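PDB 2WW2: alpha-1,2-mannosidase from Bacteroides thetaiotaomicron, which hydrolyses alpha-mannosidic linkages with inversion of anomeric configuration, as a calcium-dependent glycoside hydrolase of family 92. Local coordinates for residues Y112-T115 and Q121-L124. Sequence-based numbering, arbitrary orientation.
Sequences YSVT and QTSL
Tyr112-Thr115 and Gln121-Leu124 run antiparallel at 172° with their axes 4.7 Å apart, the arms of a beta hairpin in the family 92 N-terminal domain. Tyr112 pairs with Leu124 and Val114 with Thr122, each through two N-H...O=C bonds; Val114 N to Thr122 O measures 3.0 Å. Between them, the non-hydrogen-bonded pair Ser113-Ser123 brings the two CB atoms within 3.5 Å. Tyr112, Val114, Thr122 and Leu124 turn to the buried face of the hairpin, where Phe64 packs on Tyr112, Thr122 and Leu124. Leu124 lays CD2 obliquely against the phenol, 4.1 Å from Tyr112 CD2; with CG between its backbone N and carbonyl carbon, the methyl is brought toward Tyr112. Val114 CG1 and Thr122 CG2 lie side by side, while Thr122 OG1 is hydrogen-bonded to the backbone carbonyl oxygen of Glu134. Tyr112 OH is hydrogen-bonded to Glu105 OE2, of a residue at a sodium site. On the other face, Gln121 bends at chi2 (-86°) and reaches diagonally to Ser113, where NE2 donates a hydrogen bond to OG. Its CG passes 3.3 Å from Thr115 OG1, and NE2 also donates to Glu134 OE2, a carboxylate oxygen shared with Ser123 OG, so the amide joins three neighbouring strands. A leucine in place of Gln121 would probably leave Ser113 OG without this donor and Glu134 with one fewer partner. Ser113 OG lies only 4° out of the Gln121 amide plane, 3.2 Å from NE2.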
ATOM      1  N   TYR A 112      -3.054  28.250  31.976  1.00  7.60           N
ATOM      2  CA  TYR A 112      -3.725  26.969  31.914  1.00  7.09           C
ATOM      3  C   TYR A 112      -4.608  26.826  33.150  1.00  7.17           C
ATOM      4  O   TYR A 112      -4.139  27.001  34.283  1.00  6.54           O
ATOM      5  CB  TYR A 112      -2.689  25.840  31.874  1.00  7.23           C
ATOM      6  CG  TYR A 112      -3.319  24.452  31.860  1.00  7.39           C
ATOM      7  CD1 TYR A 112      -3.563  23.783  30.661  1.00  7.26           C
ATOM      8  CD2 TYR A 112      -3.676  23.821  33.049  1.00  6.16           C
ATOM      9  CE1 TYR A 112      -4.155  22.503  30.643  1.00  7.92           C
ATOM     10  CE2 TYR A 112      -4.253  22.539  33.050  1.00  7.96           C
ATOM     11  CZ  TYR A 112      -4.480  21.892  31.850  1.00  8.26           C
ATOM     12  OH  TYR A 112      -5.052  20.648  31.862  1.00  9.45           O
ATOM     13  N   SER A 113      -5.893  26.533  32.934  1.00  6.88           N
ATOM     14  CA  SER A 113      -6.837  26.389  34.044  1.00  7.24           C
ATOM     15  C   SER A 113      -7.539  25.025  33.914  1.00  6.73           C
ATOM     16  O   SER A 113      -7.878  24.597  32.809  1.00  6.14           O
ATOM     17  CB  SER A 113      -7.864  27.528  34.013  1.00  7.42           C
ATOM     18  OG  SER A 113      -8.860  27.367  35.020  1.00  9.17           O
ATOM     19  N   VAL A 114      -7.714  24.327  35.028  1.00  6.16           N
ATOM     20  CA  VAL A 114      -8.451  23.058  35.013  1.00  6.29           C
ATOM     21  C   VAL A 114      -9.229  22.924  36.317  1.00  6.33           C
ATOM     22  O   VAL A 114      -8.774  23.387  37.376  1.00  5.90           O
ATOM     23  CB  VAL A 114      -7.505  21.859  34.782  1.00  6.01           C
ATOM     24  CG1 VAL A 114      -6.524  21.717  35.961  1.00  7.25           C
ATOM     25  CG2 VAL A 114      -8.285  20.557  34.565  1.00  5.55           C
ATOM     26  N   THR A 115     -10.415  22.332  36.240  1.00  6.73           N
ATOM     27  CA  THR A 115     -11.182  22.005  37.440  1.00  7.35           C
ATOM     28  C   THR A 115     -11.330  20.499  37.467  1.00  8.37           C
ATOM     29  O   THR A 115     -11.792  19.879  36.487  1.00  8.17           O
ATOM     30  CB  THR A 115     -12.555  22.674  37.407  1.00  8.19           C
ATOM     31  OG1 THR A 115     -12.365  24.083  37.256  1.00  8.32           O
ATOM     32  CG2 THR A 115     -13.363  22.384  38.692  1.00  7.86           C
ATOM     33  N   GLN A 121     -10.297  23.697  41.739  1.00  7.67           N
ATOM     34  CA  GLN A 121      -9.927  24.428  40.530  1.00  8.54           C
ATOM     35  C   GLN A 121      -8.550  25.024  40.712  1.00  8.67           C
ATOM     36  O   GLN A 121      -8.202  25.466  41.806  1.00  9.61           O
ATOM     37  CB  GLN A 121     -10.950  25.531  40.218  1.00  8.34           C
ATOM     38  CG  GLN A 121     -10.623  26.353  38.938  1.00 11.40           C
ATOM     39  CD  GLN A 121      -9.686  27.518  39.195  1.00 13.30           C
ATOM     40  OE1 GLN A 121      -9.594  28.026  40.312  1.00 16.86           O
ATOM     41  NE2 GLN A 121      -8.984  27.956  38.156  1.00 15.80           N
ATOM     42  N   THR A 122      -7.754  25.028  39.655  1.00  9.44           N
ATOM     43  CA  THR A 122      -6.454  25.688  39.714  1.00  9.98           C
ATOM     44  C   THR A 122      -6.103  26.288  38.360  1.00  9.84           C
ATOM     45  O   THR A 122      -6.533  25.780  37.320  1.00  8.92           O
ATOM     46  CB  THR A 122      -5.345  24.719  40.206  1.00 10.84           C
ATOM     47  OG1 THR A 122      -4.117  25.442  40.376  1.00 13.24           O
ATOM     48  CG2 THR A 122      -5.120  23.601  39.231  1.00 10.79           C
ATOM     49  N   SER A 123      -5.389  27.411  38.370  1.00  9.56           N
ATOM     50  CA  SER A 123      -4.780  27.888  37.137  1.00  9.57           C
ATOM     51  C   SER A 123      -3.382  28.427  37.402  1.00  8.77           C
ATOM     52  O   SER A 123      -3.015  28.748  38.553  1.00  9.13           O
ATOM     53  CB  SER A 123      -5.658  28.901  36.397  1.00  9.55           C
ATOM     54  OG  SER A 123      -5.566  30.206  36.937  1.00 10.93           O
ATOM     55  N   LEU A 124      -2.585  28.473  36.347  1.00  7.94           N
ATOM     56  CA  LEU A 124      -1.229  28.967  36.459  1.00  8.37           C
ATOM     57  C   LEU A 124      -0.874  29.768  35.215  1.00  8.33           C
ATOM     58  O   LEU A 124      -1.323  29.461  34.111  1.00  7.96           O
ATOM     59  CB  LEU A 124      -0.247  27.800  36.626  1.00  8.83           C
ATOM     60  CG  LEU A 124      -0.195  26.751  35.514  1.00 11.55           C
ATOM     61  CD1 LEU A 124       1.188  26.189  35.442  1.00 12.71           C
ATOM     62  CD2 LEU A 124      -1.197  25.623  35.729  1.00 13.97           C
TER